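Local coordinates for protein rhamnonate dehydratase (Gibberella zeae PH-1, PDB 3FXG) that probably dehydrates L-rhamnonate to a 2-keto-3-deoxy sugar acid, as a magnesium-binding member of the enolase superfamily, at residues A[128-131]-A[132-135]; A[148-152]-A[153-157]; A[225-229]-A[230-234]; A[303-306]-A[307-311]; A[396-399]-A[400-404]. All coordinates share one frame; numbering follows the deposited sequence.

Contact 1: residues A[128-131]-A[132-135]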
loop_
_atom_site.group_PDB
_atom_site.type_symbol
_atom_site.label_atom_id
_atom_site.label_comp_id
_atom_site.label_asym_id
_atom_site.label_seq_id
_atom_site.Cartn_x
_atom_site.Cartn_y
_atom_site.Cartn_z
ATOM N N LEU A 128 -1.626 34.478 -7.315
ATOM C CA LEU A 128 -2.061 35.870 -7.176
ATOM C C LEU A 128 -3.432 36.137 -6.551
ATOM O O LEU A 128 -3.552 36.956 -5.639
ATOM C CB LEU A 128 -1.975 36.568 -8.540
ATOM C CG LEU A 128 -2.336 38.056 -8.578
ATOM C CD1 LEU A 128 -1.459 38.830 -7.610
ATOM C CD2 LEU A 128 -2.161 38.582 -9.991
ATOM N N PRO A 129 -4.490 35.470 -7.035
ATOM C CA PRO A 129 -5.817 35.711 -6.453
ATOM C C PRO A 129 -5.844 35.455 -4.948
ATOM O O PRO A 129 -6.503 36.176 -4.191
ATOM C CB PRO A 129 -6.712 34.732 -7.215
ATOM C CG PRO A 129 -6.021 34.602 -8.537
ATOM C CD PRO A 129 -4.571 34.499 -8.137
ATOM N N ILE A 130 -5.120 34.426 -4.521
ATOM C CA ILE A 130 -5.066 34.063 -3.113
ATOM C C ILE A 130 -4.251 35.092 -2.333
ATOM O O ILE A 130 -4.523 35.352 -1.164
ATOM C CB ILE A 130 -4.457 32.651 -2.930
ATOM C CG1 ILE A 130 -5.195 31.653 -3.831
ATOM C CG2 ILE A 130 -4.577 32.210 -1.479
ATOM C CD1 ILE A 130 -6.708 31.647 -3.639
ATOM N N ALA A 131 -3.251 35.676 -2.986
ATOM C CA ALA A 131 -2.442 36.700 -2.344
ATOM C C ALA A 131 -3.349 37.905 -2.048
ATOM O O ALA A 131 -3.222 38.555 -1.009
ATOM C CB ALA A 131 -1.286 37.113 -3.263
ATOM N N VAL A 132 -4.273 38.192 -2.963
ATOM C CA VAL A 132 -5.197 39.313 -2.785
ATOM C C VAL A 132 -6.081 39.054 -1.568
ATOM O O VAL A 132 -6.241 39.915 -0.697
ATOM C CB VAL A 132 -6.101 39.499 -4.025
ATOM C CG1 VAL A 132 -7.108 40.615 -3.777
ATOM C CG2 VAL A 132 -5.244 39.817 -5.248
ATOM N N ILE A 133 -6.650 37.856 -1.512
ATOM C CA ILE A 133 -7.505 37.486 -0.399
ATOM C C ILE A 133 -6.726 37.566 0.913
ATOM O O ILE A 133 -7.260 38.001 1.930
ATOM C CB ILE A 133 -8.059 36.056 -0.578
ATOM C CG1 ILE A 133 -8.973 36.010 -1.810
ATOM C CG2 ILE A 133 -8.822 35.627 0.674
ATOM C CD1 ILE A 133 -9.484 34.620 -2.149
ATOM N N SER A 134 -5.459 37.160 0.880
ATOM C CA SER A 134 -4.623 37.177 2.079
ATOM C C SER A 134 -4.482 38.572 2.678
ATOM O O SER A 134 -4.610 38.753 3.889
ATOM C CB SER A 134 -3.227 36.630 1.766
ATOM O OG SER A 134 -3.283 35.299 1.286
ATOM N N VAL A 135 -4.206 39.555 1.829
ATOM C CA VAL A 135 -4.035 40.924 2.298
ATOM C C VAL A 135 -5.340 41.497 2.845
ATOM O O VAL A 135 -5.337 42.245 3.824
ATOM C CB VAL A 135 -3.489 41.824 1.171
ATOM C CG1 VAL A 135 -3.351 43.254 1.664
ATOM C CG2 VAL A 135 -2.132 41.300 0.710
#
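Ser134 OG stands beside its own backbone N and opposite the carbonyl carbon (chi1 -60°), a setting that swings the hydroxyl back along the helix to Ile130 O, one turn earlier. The bond is short, 2.7 Å from Ser134 OG to Ile130 O, with the hydroxyl as donor. Ser134 N binds the same oxygen at 2.9 Å from Ile130 O, so one carbonyl takes two donors, which approach from opposite faces of its plane. The regular helical bonds run on around this pair: Val132 N to Leu128 O at 3.0 Å, Ile133 N to Pro129 O at 3.2 Å and Val135 N to Ala131 O at 3.2 Å. Branched side chains lean on the same carbonyls. Val132 CG2 lies 3.3 Å from Leu128 O, and Ile133 CG1 packs against Pro129 O. At their ends Ile130 CD1 and Ile133 CD1 meet at 4.3 Å; Ile130 also touches Tyr117, and Ile133 touches Phe113 and Met116, of helix 109-119. Val132 turns instead to Ala89, Val93 and Phe97 of helix 86-101. This is the first part of helix 128-148, buried in the N-terminal capping domain of the enolase fold. With its proton given to Ile130 O, Ser134 OG is left to act as acceptor, and takes a weak hydrogen bond from Gly303 N, a polar tie between this helix and the barrel domain.

Contact 2: residues A[148-152]-A[153-157]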
loop_
_atom_site.group_PDB
_atom_site.type_symbol
_atom_site.label_atom_id
_atom_site.label_comp_id
_atom_site.label_asym_id
_atom_site.label_seq_id
_atom_site.Cartn_x
_atom_site.Cartn_y
_atom_site.Cartn_z
ATOM N N ARG A 148 -11.075 46.491 19.096
ATOM C CA ARG A 148 -11.032 45.970 20.461
ATOM C C ARG A 148 -9.861 46.514 21.268
ATOM O O ARG A 148 -9.753 46.256 22.464
ATOM C CB ARG A 148 -10.949 44.443 20.442
ATOM C CG ARG A 148 -12.199 43.774 19.911
ATOM C CD ARG A 148 -12.014 42.285 19.797
ATOM N NE ARG A 148 -13.245 41.629 19.376
ATOM C CZ ARG A 148 -13.280 40.561 18.590
ATOM N NH1 ARG A 148 -12.147 40.035 18.138
ATOM N NH2 ARG A 148 -14.442 40.020 18.259
ATOM N N ASN A 149 -8.983 47.261 20.608
ATOM C CA ASN A 149 -7.805 47.822 21.263
ATOM C C ASN A 149 -6.913 46.704 21.815
ATOM O O ASN A 149 -6.412 46.790 22.939
ATOM C CB ASN A 149 -8.211 48.761 22.403
ATOM C CG ASN A 149 -7.045 49.575 22.925
ATOM O OD1 ASN A 149 -6.998 49.935 24.104
ATOM N ND2 ASN A 149 -6.098 49.881 22.045
ATOM N N GLU A 150 -6.722 45.655 21.018
ATOM C CA GLU A 150 -5.887 44.523 21.415
ATOM C C GLU A 150 -4.961 44.103 20.276
ATOM O O GLU A 150 -5.275 44.307 19.103
ATOM C CB GLU A 150 -6.759 43.320 21.811
ATOM C CG GLU A 150 -7.571 43.500 23.090
ATOM C CD GLU A 150 -8.300 42.224 23.515
ATOM O OE1 GLU A 150 -7.624 41.204 23.781
ATOM O OE2 GLU A 150 -9.553 42.240 23.586
ATOM N N PRO A 151 -3.794 43.523 20.607
ATOM C CA PRO A 151 -2.867 43.082 19.560
ATOM C C PRO A 151 -3.514 41.859 18.923
ATOM O O PRO A 151 -4.272 41.154 19.585
ATOM C CB PRO A 151 -1.605 42.702 20.339
ATOM C CG PRO A 151 -1.738 43.458 21.647
ATOM C CD PRO A 151 -3.204 43.346 21.944
ATOM N N VAL A 152 -3.229 41.599 17.653
ATOM C CA VAL A 152 -3.823 40.439 16.987
ATOM C C VAL A 152 -3.511 39.123 17.695
ATOM O O VAL A 152 -4.380 38.255 17.811
ATOM C CB VAL A 152 -3.363 40.338 15.510
ATOM C CG1 VAL A 152 -3.784 38.998 14.908
ATOM C CG2 VAL A 152 -3.973 41.473 14.704
ATOM N N TYR A 153 -2.284 38.969 18.185
ATOM C CA TYR A 153 -1.921 37.719 18.845
ATOM C C TYR A 153 -2.802 37.402 20.056
ATOM O O TYR A 153 -3.036 36.236 20.367
ATOM C CB TYR A 153 -0.427 37.721 19.219
ATOM C CG TYR A 153 -0.037 38.430 20.504
ATOM C CD1 TYR A 153 0.006 37.739 21.716
ATOM C CD2 TYR A 153 0.352 39.772 20.496
ATOM C CE1 TYR A 153 0.437 38.361 22.891
ATOM C CE2 TYR A 153 0.783 40.408 21.671
ATOM C CZ TYR A 153 0.825 39.691 22.862
ATOM O OH TYR A 153 1.280 40.288 24.017
ATOM N N ARG A 154 -3.310 38.434 20.723
ATOM C CA ARG A 154 -4.176 38.229 21.886
ATOM C C ARG A 154 -5.584 37.797 21.475
ATOM O O ARG A 154 -6.406 37.446 22.326
ATOM C CB ARG A 154 -4.274 39.513 22.717
ATOM C CG ARG A 154 -2.993 39.909 23.420
ATOM C CD ARG A 154 -2.588 38.882 24.467
ATOM N NE ARG A 154 -1.462 39.355 25.266
ATOM C CZ ARG A 154 -0.755 38.593 26.095
ATOM N NH1 ARG A 154 -1.053 37.307 26.243
ATOM N NH2 ARG A 154 0.263 39.115 26.764
ATOM N N LEU A 155 -5.855 37.829 20.174
ATOM C CA LEU A 155 -7.162 37.447 19.643
ATOM C C LEU A 155 -7.163 36.057 19.006
ATOM O O LEU A 155 -8.222 35.517 18.694
ATOM C CB LEU A 155 -7.618 38.459 18.585
ATOM C CG LEU A 155 -7.769 39.924 19.004
ATOM C CD1 LEU A 155 -8.263 40.748 17.814
ATOM C CD2 LEU A 155 -8.749 40.017 20.161
ATOM N N ILE A 156 -5.984 35.475 18.817
ATOM C CA ILE A 156 -5.909 34.168 18.170
ATOM C C ILE A 156 -5.252 33.057 18.984
ATOM O O ILE A 156 -4.656 32.139 18.421
ATOM C CB ILE A 156 -5.182 34.276 16.814
ATOM C CG1 ILE A 156 -3.771 34.831 17.018
ATOM C CG2 ILE A 156 -5.968 35.183 15.874
ATOM C CD1 ILE A 156 -2.941 34.885 15.747
ATOM N N GLY A 157 -5.365 33.131 20.306
ATOM C CA GLY A 157 -4.788 32.085 21.130
ATOM C C GLY A 157 -3.872 32.575 22.223
ATOM O O GLY A 157 -3.489 31.798 23.101
#
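A Schellman motif ends helix 128-148 at Asn149, whose phi is positive, and the chain then runs through Pro151 into two overlapping turns, each closed by a backbone bond: Arg154 N to Pro151 O at 3.1 Å, bent to 136° at the hydrogen, and Leu155 N to Val152 O at 2.8 Å. Both donors stand above the plane of the carbonyl they use. Pro151 and Tyr153 lie side by side, with Pro151 CB 3.5 Å from Tyr153 CD2. Tyr153 CG sits between its backbone N and carbonyl carbon (chi1 82°), and Arg154 CG stands over one face of the ring, offset toward the rim. Pro151 CD is also 3.7 Å from Arg154 CG. Leu155 CD2 reaches back to the earlier residues, touching Arg148 NH1 at 4.0 Å and the Glu150 carboxylate. The charged ends of Arg148 and Glu150 are engaged across a subunit boundary, in reciprocal salt bridges with Glu150 and Arg148 of the third subunit, while Tyr153 OH bonds Asp381. Within the chain, Val152 and Ile156 rest on Leu305 of helix 305-316, Val152 also meets His333 of helix 329-335, and Leu155 and Ile156 return to Trp141 of helix 128-148.

Contact 3: residues A[225-229]-A[230-234]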
loop_
_atom_site.group_PDB
_atom_site.type_symbol
_atom_site.label_atom_id
_atom_site.label_comp_id
_atom_site.label_asym_id
_atom_site.label_seq_id
_atom_site.Cartn_x
_atom_site.Cartn_y
_atom_site.Cartn_z
HETATM N N MSE A 225 12.898 26.593 -4.935
HETATM C CA MSE A 225 12.226 25.686 -5.877
HETATM C C MSE A 225 12.972 25.445 -7.197
HETATM O O MSE A 225 12.357 25.198 -8.235
HETATM C CB MSE A 225 10.794 26.197 -6.155
HETATM C CG MSE A 225 10.683 27.598 -6.759
HETATM SE SE MSE A 225 8.870 28.393 -6.745
HETATM C CE MSE A 225 9.399 30.253 -6.746
ATOM N N SER A 226 14.300 25.442 -7.139
ATOM C CA SER A 226 15.104 25.304 -8.351
ATOM C C SER A 226 15.756 23.969 -8.690
ATOM O O SER A 226 16.346 23.843 -9.763
ATOM C CB SER A 226 16.205 26.362 -8.336
ATOM O OG SER A 226 17.183 26.037 -7.358
ATOM N N LEU A 227 15.680 22.980 -7.807
ATOM C CA LEU A 227 16.332 21.708 -8.098
ATOM C C LEU A 227 15.359 20.629 -8.554
ATOM O O LEU A 227 14.231 20.913 -8.964
ATOM C CB LEU A 227 17.103 21.218 -6.862
ATOM C CG LEU A 227 17.934 22.281 -6.135
ATOM C CD1 LEU A 227 18.657 21.638 -4.956
ATOM C CD2 LEU A 227 18.933 22.922 -7.102
ATOM N N ASN A 228 15.820 19.386 -8.508
ATOM C CA ASN A 228 14.994 18.244 -8.877
ATOM C C ASN A 228 15.405 17.103 -7.952
ATOM O O ASN A 228 16.394 17.220 -7.224
ATOM C CB ASN A 228 15.196 17.874 -10.350
ATOM C CG ASN A 228 16.623 17.497 -10.670
ATOM O OD1 ASN A 228 17.175 16.556 -10.098
ATOM N ND2 ASN A 228 17.228 18.226 -11.598
ATOM N N VAL A 229 14.658 16.005 -7.971
ATOM C CA VAL A 229 14.949 14.888 -7.081
ATOM C C VAL A 229 16.368 14.337 -7.135
ATOM O O VAL A 229 17.035 14.248 -6.100
ATOM C CB VAL A 229 13.945 13.730 -7.297
ATOM C CG1 VAL A 229 14.343 12.522 -6.456
ATOM C CG2 VAL A 229 12.545 14.189 -6.904
ATOM N N SER A 230 16.831 13.962 -8.325
ATOM C CA SER A 230 18.175 13.407 -8.462
ATOM C C SER A 230 19.270 14.370 -8.021
ATOM O O SER A 230 20.188 13.984 -7.294
ATOM C CB SER A 230 18.440 12.986 -9.913
ATOM O OG SER A 230 17.613 11.900 -10.287
ATOM N N TYR A 231 19.179 15.618 -8.466
ATOM C CA TYR A 231 20.191 16.606 -8.111
ATOM C C TYR A 231 20.214 16.859 -6.607
ATOM O O TYR A 231 21.283 16.934 -5.996
ATOM C CB TYR A 231 19.946 17.923 -8.850
ATOM C CG TYR A 231 21.085 18.904 -8.697
ATOM C CD1 TYR A 231 22.195 18.853 -9.542
ATOM C CD2 TYR A 231 21.070 19.864 -7.686
ATOM C CE1 TYR A 231 23.262 19.740 -9.385
ATOM C CE2 TYR A 231 22.128 20.749 -7.515
ATOM C CZ TYR A 231 23.220 20.683 -8.369
ATOM O OH TYR A 231 24.260 21.567 -8.206
ATOM N N THR A 232 19.033 16.988 -6.011
ATOM C CA THR A 232 18.933 17.218 -4.575
ATOM C C THR A 232 19.603 16.078 -3.821
ATOM O O THR A 232 20.384 16.303 -2.895
ATOM C CB THR A 232 17.462 17.313 -4.121
ATOM O OG1 THR A 232 16.841 18.445 -4.744
ATOM C CG2 THR A 232 17.376 17.472 -2.606
ATOM N N ILE A 233 19.299 14.848 -4.223
ATOM C CA ILE A 233 19.880 13.681 -3.575
ATOM C C ILE A 233 21.404 13.672 -3.675
ATOM O O ILE A 233 22.090 13.367 -2.698
ATOM C CB ILE A 233 19.292 12.371 -4.175
ATOM C CG1 ILE A 233 17.842 12.203 -3.696
ATOM C CG2 ILE A 233 20.125 11.165 -3.756
ATOM C CD1 ILE A 233 17.128 10.982 -4.259
ATOM N N GLU A 234 21.941 14.019 -4.843
ATOM C CA GLU A 234 23.391 14.032 -5.002
ATOM C C GLU A 234 24.051 15.174 -4.231
ATOM O O GLU A 234 25.112 14.989 -3.636
ATOM C CB GLU A 234 23.780 14.116 -6.484
ATOM C CG GLU A 234 25.289 14.264 -6.691
ATOM C CD GLU A 234 25.734 14.033 -8.122
ATOM O OE1 GLU A 234 25.010 14.437 -9.054
ATOM O OE2 GLU A 234 26.828 13.458 -8.314
#
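From its CB, Asn228 is turned so that CG falls between the backbone N and the carbonyl carbon (chi1 60°), folding the amide over the start of the helix. CG comes 3.8 Å from Tyr231 CB. At the tip, OD1 accepts from Tyr231 N at 2.7 Å, a nearly straight bond of 172° at the hydrogen, and it also lies 3.3 Å from Tyr231 CB. ND2 is 3.9 Å from Tyr231 CB, the amide and phenol planes being almost perpendicular at 80°. This makes Asn228 the N-cap of helix 229-238, which follows strand 219-222 in the barrel domain of the enolase fold; that strand ends in the magnesium ligand Asp222. The backbone oxygen of Asn228 is held twice by one residue: Thr232 N at 2.9 Å nearly in line with the carbonyl, and Thr232 OG1 at 2.8 Å from above its plane. Leu227 packs against the same turn, its CB 3.5 Å from Thr232 OG1 and its CD2 3.8 Å from Tyr231 CD2, crossing the tyrosine obliquely. Val229 and Ile233 run alongside each other one turn apart, Val229 CG1 touching Ile233 CD1. Further out, Tyr231 OH bonds Asn202, Thr232 packs on Ile262 of helix 259-265, and Ser230 OG bonds Asp293 of the fourth subunit.

Contact 4: residues A[303-306]-A[307-311]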
loop_
_atom_site.group_PDB
_atom_site.type_symbol
_atom_site.label_atom_id
_atom_site.label_comp_id
_atom_site.label_asym_id
_atom_site.label_seq_id
_atom_site.Cartn_x
_atom_site.Cartn_y
_atom_site.Cartn_z
ATOM N N GLY A 303 -3.427 32.652 1.856
ATOM C CA GLY A 303 -4.856 32.854 2.016
ATOM C C GLY A 303 -5.181 33.825 3.140
ATOM O O GLY A 303 -6.296 34.343 3.225
ATOM N N GLY A 304 -4.204 34.067 4.009
ATOM C CA GLY A 304 -4.406 34.985 5.113
ATOM C C GLY A 304 -4.242 34.324 6.470
ATOM O O GLY A 304 -3.980 33.125 6.557
ATOM N N LEU A 305 -4.405 35.106 7.530
ATOM C CA LEU A 305 -4.264 34.591 8.883
ATOM C C LEU A 305 -5.353 33.573 9.211
ATOM O O LEU A 305 -5.083 32.534 9.812
ATOM C CB LEU A 305 -4.295 35.746 9.890
ATOM C CG LEU A 305 -4.220 35.373 11.373
ATOM C CD1 LEU A 305 -2.973 34.542 11.632
ATOM C CD2 LEU A 305 -4.207 36.635 12.223
ATOM N N THR A 306 -6.584 33.870 8.812
ATOM C CA THR A 306 -7.699 32.964 9.062
ATOM C C THR A 306 -7.399 31.558 8.526
ATOM O O THR A 306 -7.554 30.568 9.239
ATOM C CB THR A 306 -8.989 33.492 8.408
ATOM O OG1 THR A 306 -9.278 34.801 8.922
ATOM C CG2 THR A 306 -10.166 32.562 8.712
ATOM N N GLU A 307 -6.957 31.471 7.276
ATOM C CA GLU A 307 -6.641 30.172 6.682
ATOM C C GLU A 307 -5.371 29.589 7.308
ATOM O O GLU A 307 -5.259 28.375 7.477
ATOM C CB GLU A 307 -6.459 30.303 5.167
ATOM C CG GLU A 307 -6.228 28.970 4.443
ATOM C CD GLU A 307 -7.508 28.176 4.203
ATOM O OE1 GLU A 307 -8.331 28.051 5.136
ATOM O OE2 GLU A 307 -7.688 27.662 3.075
ATOM N N LEU A 308 -4.414 30.454 7.644
ATOM C CA LEU A 308 -3.166 30.002 8.252
ATOM C C LEU A 308 -3.424 29.320 9.592
ATOM O O LEU A 308 -2.752 28.354 9.945
ATOM C CB LEU A 308 -2.205 31.180 8.445
ATOM C CG LEU A 308 -0.851 30.854 9.084
ATOM C CD1 LEU A 308 -0.131 29.762 8.284
ATOM C CD2 LEU A 308 -0.008 32.119 9.136
ATOM N N LEU A 309 -4.392 29.829 10.346
ATOM C CA LEU A 309 -4.730 29.226 11.630
ATOM C C LEU A 309 -5.195 27.783 11.418
ATOM O O LEU A 309 -4.902 26.903 12.222
ATOM C CB LEU A 309 -5.839 30.028 12.322
ATOM C CG LEU A 309 -5.447 31.421 12.823
ATOM C CD1 LEU A 309 -6.695 32.200 13.232
ATOM C CD2 LEU A 309 -4.486 31.285 13.992
ATOM N N LYS A 310 -5.921 27.549 10.329
ATOM C CA LYS A 310 -6.418 26.208 10.024
ATOM C C LYS A 310 -5.294 25.299 9.527
ATOM O O LYS A 310 -5.280 24.104 9.810
ATOM C CB LYS A 310 -7.537 26.277 8.983
ATOM C CG LYS A 310 -8.789 26.993 9.490
ATOM C CD LYS A 310 -9.935 26.898 8.502
ATOM C CE LYS A 310 -11.195 27.557 9.060
ATOM N NZ LYS A 310 -10.995 29.013 9.287
ATOM N N VAL A 311 -4.361 25.871 8.778
ATOM C CA VAL A 311 -3.230 25.105 8.278
ATOM C C VAL A 311 -2.370 24.658 9.460
ATOM O O VAL A 311 -1.934 23.508 9.524
ATOM C CB VAL A 311 -2.379 25.954 7.306
ATOM C CG1 VAL A 311 -1.014 25.306 7.081
ATOM C CG2 VAL A 311 -3.119 26.102 5.977
HETATM O O HOH W 1 -7.337 33.751 5.651
HETATM O O HOH W 2 -9.398 30.023 11.147
#
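Lys310 NZ is gripped by water 2 at 2.7 Å and by Asn110 OD1. The same water donates to Thr306 O, 2.7 Å from its oxygen, and so bridges the lysine ammonium to a carbonyl one turn earlier. Thr306 and Lys310 run alongside each other, pointing the same way: the lysine is extended until its last torsion, where it bends (chi4 63°) and sets NZ 3.7 Å from Thr306 CG2. Gly304 is the N-cap of helix 305-316, and the first turn is closed by Leu308 N to Gly304 O at 2.9 Å and Leu309 N to Leu305 O at 2.8 Å. Water 1 completes the helix start: it donates to Gly303 O at 2.7 Å and accepts from Glu307 N at 2.8 Å, spanning the step between the glycine turn and the helix. Both glycines have positive phi. Leu305 CD1 approaches Leu309 CG at 4.2 Å. Thr306 OG1 is engaged by Asp137 and Trp141 of helix 128-148, while the Glu307 side chain bends at chi2 toward a salt bridge with Arg280. This helix belongs to the barrel domain, packed here against helices 109-119 and 128-148, and Phe334 of helix 329-335 touches both Leu305 and Leu309. Gly303 O and Glu307 N thus share one water, Thr306 O and Lys310 NZ another, and the second water and the amide oxygen beside it would be expected to help stabilise the lysine ammonium in this largely buried setting.

Contact 5: residues A[396-399]-A[400-404]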
loop_
_atom_site.group_PDB
_atom_site.type_symbol
_atom_site.label_atom_id
_atom_site.label_comp_id
_atom_site.label_asym_id
_atom_site.label_seq_id
_atom_site.Cartn_x
_atom_site.Cartn_y
_atom_site.Cartn_z
ATOM N N LYS A 396 3.388 58.518 -1.512
ATOM C CA LYS A 396 3.896 57.477 -2.398
ATOM C C LYS A 396 2.783 56.487 -2.735
ATOM O O LYS A 396 2.923 55.665 -3.641
ATOM C CB LYS A 396 5.048 56.738 -1.705
ATOM C CG LYS A 396 5.757 55.697 -2.557
ATOM C CD LYS A 396 6.508 54.685 -1.689
ATOM C CE LYS A 396 7.519 55.345 -0.756
ATOM N NZ LYS A 396 8.627 56.016 -1.496
ATOM N N LEU A 397 1.678 56.565 -1.996
ATOM C CA LEU A 397 0.552 55.670 -2.217
ATOM C C LEU A 397 -0.271 56.104 -3.417
ATOM O O LEU A 397 -0.890 57.169 -3.418
ATOM C CB LEU A 397 -0.334 55.602 -0.972
ATOM C CG LEU A 397 0.307 54.948 0.256
ATOM C CD1 LEU A 397 -0.645 55.037 1.434
ATOM C CD2 LEU A 397 0.648 53.495 -0.049
ATOM N N ILE A 398 -0.273 55.258 -4.439
ATOM C CA ILE A 398 -0.997 55.528 -5.669
ATOM C C ILE A 398 -2.389 54.908 -5.654
ATOM O O ILE A 398 -2.527 53.685 -5.659
ATOM C CB ILE A 398 -0.225 54.961 -6.877
ATOM C CG1 ILE A 398 1.210 55.490 -6.865
ATOM C CG2 ILE A 398 -0.924 55.338 -8.168
ATOM C CD1 ILE A 398 2.111 54.834 -7.888
ATOM N N PRO A 399 -3.441 55.743 -5.627
ATOM C CA PRO A 399 -4.808 55.213 -5.620
ATOM C C PRO A 399 -4.971 54.307 -6.843
ATOM O O PRO A 399 -4.466 54.622 -7.921
ATOM C CB PRO A 399 -5.665 56.473 -5.715
ATOM C CG PRO A 399 -4.830 57.493 -5.002
ATOM C CD PRO A 399 -3.450 57.214 -5.552
ATOM N N SER A 400 -5.663 53.186 -6.676
ATOM C CA SER A 400 -5.849 52.244 -7.777
ATOM C C SER A 400 -6.915 52.677 -8.780
ATOM O O SER A 400 -7.167 51.980 -9.763
ATOM C CB SER A 400 -6.198 50.862 -7.221
ATOM O OG SER A 400 -7.385 50.911 -6.452
ATOM N N ASP A 401 -7.522 53.836 -8.528
ATOM C CA ASP A 401 -8.575 54.393 -9.379
ATOM C C ASP A 401 -8.299 54.372 -10.885
ATOM O O ASP A 401 -9.187 54.063 -11.678
ATOM C CB ASP A 401 -8.867 55.837 -8.953
ATOM C CG ASP A 401 -9.447 55.930 -7.550
ATOM O OD1 ASP A 401 -8.962 55.219 -6.644
ATOM O OD2 ASP A 401 -10.383 56.730 -7.350
ATOM N N TYR A 402 -7.074 54.705 -11.279
ATOM C CA TYR A 402 -6.723 54.749 -12.696
ATOM C C TYR A 402 -6.944 53.427 -13.430
ATOM O O TYR A 402 -7.212 53.417 -14.630
ATOM C CB TYR A 402 -5.265 55.198 -12.863
ATOM C CG TYR A 402 -4.230 54.132 -12.574
ATOM C CD1 TYR A 402 -3.708 53.343 -13.601
ATOM C CD2 TYR A 402 -3.768 53.913 -11.277
ATOM C CE1 TYR A 402 -2.748 52.364 -13.344
ATOM C CE2 TYR A 402 -2.810 52.935 -11.009
ATOM C CZ TYR A 402 -2.306 52.167 -12.043
ATOM O OH TYR A 402 -1.362 51.200 -11.782
ATOM N N LEU A 403 -6.839 52.317 -12.706
ATOM C CA LEU A 403 -7.014 50.995 -13.299
ATOM C C LEU A 403 -8.437 50.729 -13.782
ATOM O O LEU A 403 -8.676 49.792 -14.549
ATOM C CB LEU A 403 -6.611 49.916 -12.289
ATOM C CG LEU A 403 -5.123 49.812 -11.950
ATOM C CD1 LEU A 403 -4.934 48.924 -10.729
ATOM C CD2 LEU A 403 -4.364 49.256 -13.149
ATOM N N PHE A 404 -9.378 51.556 -13.340
ATOM C CA PHE A 404 -10.773 51.375 -13.715
ATOM C C PHE A 404 -11.283 52.421 -14.700
ATOM O O PHE A 404 -12.462 52.428 -15.049
ATOM C CB PHE A 404 -11.629 51.367 -12.450
ATOM C CG PHE A 404 -11.133 50.409 -11.402
ATOM C CD1 PHE A 404 -11.214 49.035 -11.601
ATOM C CD2 PHE A 404 -10.547 50.882 -10.233
ATOM C CE1 PHE A 404 -10.718 48.144 -10.649
ATOM C CE2 PHE A 404 -10.049 50.002 -9.276
ATOM C CZ PHE A 404 -10.134 48.631 -9.484
HETATM O O HOH W 3 -5.461 56.421 -9.580
#
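Strand 397-399, within this chain an outermost strand of the four-stranded antiparallel sheet, here runs into a 3-10 turn spanning 401-404. The apolar part of the contact is light: Ile398 CG2 comes 4.2 Å from Tyr402 CE2, the two side chains crossing at a slant. The methyl owes its place to Ile398 CG2 standing opposite the backbone N, and the ring is brought back toward the strand by a chi1 of 77° at Tyr402, which sets CG between the backbone N and the carbonyl carbon. Leu403 CG lies 3.6 Å above one face of the Tyr402 ring, offset toward the rim. Ile18 of strand 11-19 and Pro87 of helix 86-101 also touch Tyr402, and Lys405 of the second subunit packs on it.

The polar part passes through water. Water 3 donates to Pro399 O at 2.6 Å and accepts from Tyr402 N at 2.9 Å, tying the end of the strand to the turn where the two backbone groups do not bond directly. Inside the turn, Leu403 N binds Ser400 O at 3.0 Å and Phe404 N binds Asp401 O at 3.0 Å. Ser400 OG bonds Ser16 OG of strand 11-19, fastening the turn to the neighbouring strand, and Phe404 meets the ring of Trp91 on helix 86-101.

Van der Waals approaches by oxygens complete the contact. Asp401 OD1 lies beside the ring of Pro399, near CB, and Pro399 O meets the Tyr402 ring at its edge, near the ring plane, 3.5 Å from CD2.

Overall arrangement
Contacts 1 and 4 are buried, contacts 2 and 3 partly so, and contact 5 lies at the surface. Contacts 1 and 4 touch, bringing helix 128-148 of the capping domain against the start of helix 305-316 of the barrel, and contact 2 packs on that same helix from the loop where helix 128-148 ends. Contact 3 lies in the barrel domain, its centre about 42 Å from that of contact 2. Chemistry follows place: a serine hydroxyl and amide sharing one carbonyl in the core, an asparagine N-cap in contact 3, water bridges at the helix start of contact 4 and the strand end of contact 5, and in contact 2 charged side chains that find their partners on another subunit.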